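Local coordinates for protein protease VII (Escherichia coli, PDB 1I78) that cleaves polypeptides as an outer-membrane endopeptidase of the omptin family, built as a beta barrel with a catalytic site of probably novel type, at residues Gly185-Thr197 / Val235-Val247. The protein carries 3 engineered substitutions. Numbering follows the deposited sequence.
Sequences GSYRYEDFELGGT and VNAGYYVTPNAKV
E193 OE1 is gripped by two donors from the facing segment: K246 NZ, 2.6 Å from OE1 in a salt bridge, and the hydroxyl of Y240, whose OH also lies 2.6 Å from OE1. The lysine uses the anti lone pair of OE1, whereas the phenol reaches it from above the carboxylate plane, and the two bonds fix the tilt of this buried group. The ammonium so close by would probably favour the ionised form of E193. E193 reaches the edge of the Y240 ring as an extended chain, its CG turned away from the backbone N (chi1 -166°).

The same ring is sandwiched between a cation and a methylene. Over one face lies the guanidinium of R188, its plane 7° from that of the ring and CZ 3.4 Å from the centroid, a cation-pi stack with CZ 10° off the ring normal; K246 CB sits over the centre of the opposite face. The same guanidinium is held at its rim: NH2 makes a salt bridge to D191 OD1, nearly in its plane and on the anti lone pair, and NE bonds to E190 O, more tilted, in the type II' turn Y189-F192.

All this belongs to one end of the omptin barrel, where two tight connections between neighbouring antiparallel strands lie side by side. Strand 192-197 pairs with 235-240, E193 with G238 and G195 with N236 forming hydrogen-bonded pairs, and Y240 N donating to D191 O (2.8 Å).

On the sheet face bearing F192, L194, A237 and Y239, L194 CD2 touches A237 CB at 3.7 Å. The Y239 ring reaches the turn, CE1 lying 3.6 Å from D191 CB. On the other face, N236 OD1 packs against G195 CA (3.3 Å), while ND2 bonds to E250 OE2 on strand 245-267.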
# COMPACT_ATOMS: atom_id res chain seq x y z
N GLY A 185 3.27 0.34 -21.63
CA GLY A 185 3.48 0.86 -22.97
C GLY A 185 3.80 2.34 -23.05
O GLY A 185 3.63 3.08 -22.07
N SER A 186 4.24 2.78 -24.22
CA SER A 186 4.61 4.18 -24.42
C SER A 186 4.83 4.51 -25.89
O SER A 186 5.41 3.73 -26.64
CB SER A 186 5.88 4.50 -23.62
OG SER A 186 6.93 3.58 -23.92
N TYR A 187 4.36 5.69 -26.30
CA TYR A 187 4.50 6.14 -27.67
C TYR A 187 5.45 7.32 -27.69
O TYR A 187 5.50 8.12 -26.75
CB TYR A 187 3.14 6.56 -28.22
CG TYR A 187 3.13 6.74 -29.71
CD1 TYR A 187 3.11 5.64 -30.57
CD2 TYR A 187 3.14 8.01 -30.28
CE1 TYR A 187 3.08 5.80 -31.95
CE2 TYR A 187 3.13 8.19 -31.66
CZ TYR A 187 3.09 7.08 -32.49
OH TYR A 187 3.06 7.26 -33.86
N ARG A 188 6.20 7.45 -28.78
CA ARG A 188 7.17 8.52 -28.88
C ARG A 188 7.08 9.35 -30.16
O ARG A 188 7.16 8.81 -31.27
CB ARG A 188 8.58 7.94 -28.75
CG ARG A 188 9.69 8.97 -28.85
CD ARG A 188 11.06 8.31 -28.75
NE ARG A 188 12.12 9.31 -28.75
CZ ARG A 188 13.41 9.06 -28.54
NH1 ARG A 188 13.83 7.82 -28.31
NH2 ARG A 188 14.29 10.05 -28.55
N TYR A 189 6.92 10.65 -29.99
CA TYR A 189 6.88 11.56 -31.13
C TYR A 189 8.05 12.53 -30.98
O TYR A 189 8.10 13.32 -30.03
CB TYR A 189 5.56 12.34 -31.18
CG TYR A 189 5.50 13.29 -32.35
CD1 TYR A 189 5.61 12.81 -33.66
CD2 TYR A 189 5.40 14.67 -32.16
CE1 TYR A 189 5.61 13.68 -34.75
CE2 TYR A 189 5.40 15.55 -33.24
CZ TYR A 189 5.51 15.04 -34.54
OH TYR A 189 5.54 15.91 -35.61
N GLU A 190 8.99 12.46 -31.92
CA GLU A 190 10.18 13.30 -31.88
C GLU A 190 10.99 12.88 -30.64
O GLU A 190 11.45 11.74 -30.57
CB GLU A 190 9.80 14.79 -31.79
CG GLU A 190 8.77 15.23 -32.82
CD GLU A 190 9.36 16.04 -33.95
OE1 GLU A 190 10.13 16.99 -33.67
OE2 GLU A 190 9.05 15.75 -35.13
N ASP A 191 11.16 13.78 -29.67
CA ASP A 191 11.90 13.44 -28.46
C ASP A 191 11.00 13.43 -27.24
O ASP A 191 11.47 13.37 -26.11
CB ASP A 191 13.05 14.42 -28.21
CG ASP A 191 14.19 14.26 -29.21
OD1 ASP A 191 14.67 13.12 -29.38
OD2 ASP A 191 14.60 15.28 -29.82
N PHE A 192 9.69 13.50 -27.49
CA PHE A 192 8.71 13.50 -26.41
C PHE A 192 8.08 12.11 -26.27
O PHE A 192 7.79 11.43 -27.27
CB PHE A 192 7.63 14.55 -26.69
CG PHE A 192 6.72 14.79 -25.54
CD1 PHE A 192 7.22 15.25 -24.33
CD2 PHE A 192 5.35 14.54 -25.65
CE1 PHE A 192 6.37 15.44 -23.23
CE2 PHE A 192 4.50 14.73 -24.56
CZ PHE A 192 5.01 15.18 -23.35
N GLU A 193 7.85 11.68 -25.03
CA GLU A 193 7.28 10.36 -24.79
C GLU A 193 6.23 10.30 -23.69
O GLU A 193 6.42 10.83 -22.59
CB GLU A 193 8.42 9.39 -24.46
CG GLU A 193 8.04 7.91 -24.50
CD GLU A 193 9.26 7.01 -24.49
OE1 GLU A 193 9.97 6.96 -23.47
OE2 GLU A 193 9.53 6.36 -25.53
N LEU A 194 5.11 9.65 -24.01
CA LEU A 194 4.00 9.47 -23.08
C LEU A 194 3.83 7.96 -22.88
O LEU A 194 3.84 7.20 -23.85
CB LEU A 194 2.71 10.06 -23.66
CG LEU A 194 2.60 11.58 -23.84
CD1 LEU A 194 1.28 11.90 -24.52
CD2 LEU A 194 2.68 12.28 -22.50
N GLY A 195 3.68 7.53 -21.63
CA GLY A 195 3.50 6.12 -21.37
C GLY A 195 2.51 5.79 -20.26
O GLY A 195 2.00 6.67 -19.57
N GLY A 196 2.25 4.50 -20.09
CA GLY A 196 1.32 4.07 -19.06
C GLY A 196 1.54 2.63 -18.66
O GLY A 196 2.13 1.84 -19.40
N THR A 197 1.05 2.28 -17.48
CA THR A 197 1.16 0.93 -16.97
C THR A 197 -0.06 0.58 -16.14
O THR A 197 -0.52 1.38 -15.32
CB THR A 197 2.40 0.77 -16.09
OG1 THR A 197 3.57 0.99 -16.88
CG2 THR A 197 2.44 -0.62 -15.50
N VAL A 235 0.85 6.61 -15.16
CA VAL A 235 1.10 7.29 -16.43
C VAL A 235 2.31 8.20 -16.27
O VAL A 235 2.56 8.75 -15.18
CB VAL A 235 -0.15 8.12 -16.90
CG1 VAL A 235 -1.33 7.18 -17.20
CG2 VAL A 235 -0.55 9.15 -15.85
N ASN A 236 3.06 8.35 -17.35
CA ASN A 236 4.26 9.18 -17.33
C ASN A 236 4.42 10.03 -18.60
O ASN A 236 3.81 9.76 -19.64
CB ASN A 236 5.49 8.29 -17.16
CG ASN A 236 5.57 7.18 -18.20
OD1 ASN A 236 5.75 7.43 -19.39
ND2 ASN A 236 5.41 5.94 -17.75
N ALA A 237 5.24 11.07 -18.47
CA ALA A 237 5.54 11.98 -19.57
C ALA A 237 7.01 12.36 -19.44
O ALA A 237 7.47 12.74 -18.35
CB ALA A 237 4.66 13.24 -19.49
N GLY A 238 7.74 12.27 -20.55
CA GLY A 238 9.15 12.59 -20.50
C GLY A 238 9.75 13.10 -21.79
O GLY A 238 9.12 13.07 -22.86
N TYR A 239 10.99 13.56 -21.68
CA TYR A 239 11.71 14.12 -22.82
C TYR A 239 13.12 13.56 -22.93
O TYR A 239 13.84 13.45 -21.94
CB TYR A 239 11.76 15.65 -22.64
CG TYR A 239 12.35 16.42 -23.81
CD1 TYR A 239 11.65 16.53 -25.02
CD2 TYR A 239 13.59 17.05 -23.70
CE1 TYR A 239 12.18 17.25 -26.09
CE2 TYR A 239 14.13 17.78 -24.77
CZ TYR A 239 13.42 17.88 -25.96
OH TYR A 239 13.95 18.60 -27.01
N TYR A 240 13.52 13.21 -24.15
CA TYR A 240 14.87 12.71 -24.35
C TYR A 240 15.84 13.87 -24.47
O TYR A 240 15.98 14.47 -25.53
CB TYR A 240 14.95 11.82 -25.60
CG TYR A 240 14.27 10.49 -25.41
CD1 TYR A 240 12.88 10.39 -25.44
CD2 TYR A 240 15.01 9.33 -25.13
CE1 TYR A 240 12.24 9.19 -25.20
CE2 TYR A 240 14.38 8.13 -24.89
CZ TYR A 240 12.99 8.06 -24.92
OH TYR A 240 12.33 6.88 -24.65
N VAL A 241 16.49 14.22 -23.36
CA VAL A 241 17.46 15.30 -23.37
C VAL A 241 18.65 14.88 -24.24
O VAL A 241 19.20 15.70 -24.97
CB VAL A 241 17.92 15.63 -21.95
CG1 VAL A 241 19.11 16.59 -22.00
CG2 VAL A 241 16.78 16.27 -21.18
N THR A 242 19.05 13.61 -24.15
CA THR A 242 20.13 13.09 -24.99
C THR A 242 19.56 11.84 -25.66
O THR A 242 18.46 11.41 -25.33
CB THR A 242 21.39 12.71 -24.19
OG1 THR A 242 21.13 11.56 -23.38
CG2 THR A 242 21.85 13.87 -23.33
N PRO A 243 20.29 11.25 -26.61
CA PRO A 243 19.70 10.06 -27.23
C PRO A 243 19.35 8.98 -26.21
O PRO A 243 18.35 8.27 -26.38
CB PRO A 243 20.79 9.61 -28.20
CG PRO A 243 21.43 10.91 -28.60
CD PRO A 243 21.55 11.62 -27.27
N ASN A 244 20.14 8.87 -25.14
CA ASN A 244 19.90 7.86 -24.12
C ASN A 244 19.75 8.36 -22.69
O ASN A 244 20.26 7.75 -21.76
CB ASN A 244 20.99 6.79 -24.18
CG ASN A 244 22.40 7.36 -24.16
OD1 ASN A 244 22.88 7.86 -23.14
ND2 ASN A 244 23.07 7.30 -25.31
N ALA A 245 19.03 9.47 -22.53
CA ALA A 245 18.79 10.05 -21.21
C ALA A 245 17.40 10.70 -21.23
O ALA A 245 17.22 11.78 -21.81
CB ALA A 245 19.85 11.09 -20.88
N LYS A 246 16.42 10.05 -20.60
CA LYS A 246 15.07 10.59 -20.57
C LYS A 246 14.69 11.19 -19.23
O LYS A 246 14.74 10.54 -18.20
CB LYS A 246 14.04 9.52 -20.92
CG LYS A 246 12.61 10.07 -20.91
CD LYS A 246 11.55 9.10 -21.46
CE LYS A 246 11.18 8.02 -20.46
NZ LYS A 246 10.00 7.23 -20.92
N VAL A 247 14.32 12.46 -19.26
CA VAL A 247 13.90 13.11 -18.03
C VAL A 247 12.38 12.88 -18.04
O VAL A 247 11.72 13.06 -19.08
CB VAL A 247 14.31 14.61 -18.03
CG1 VAL A 247 13.20 15.48 -18.59
CG2 VAL A 247 14.71 15.02 -16.63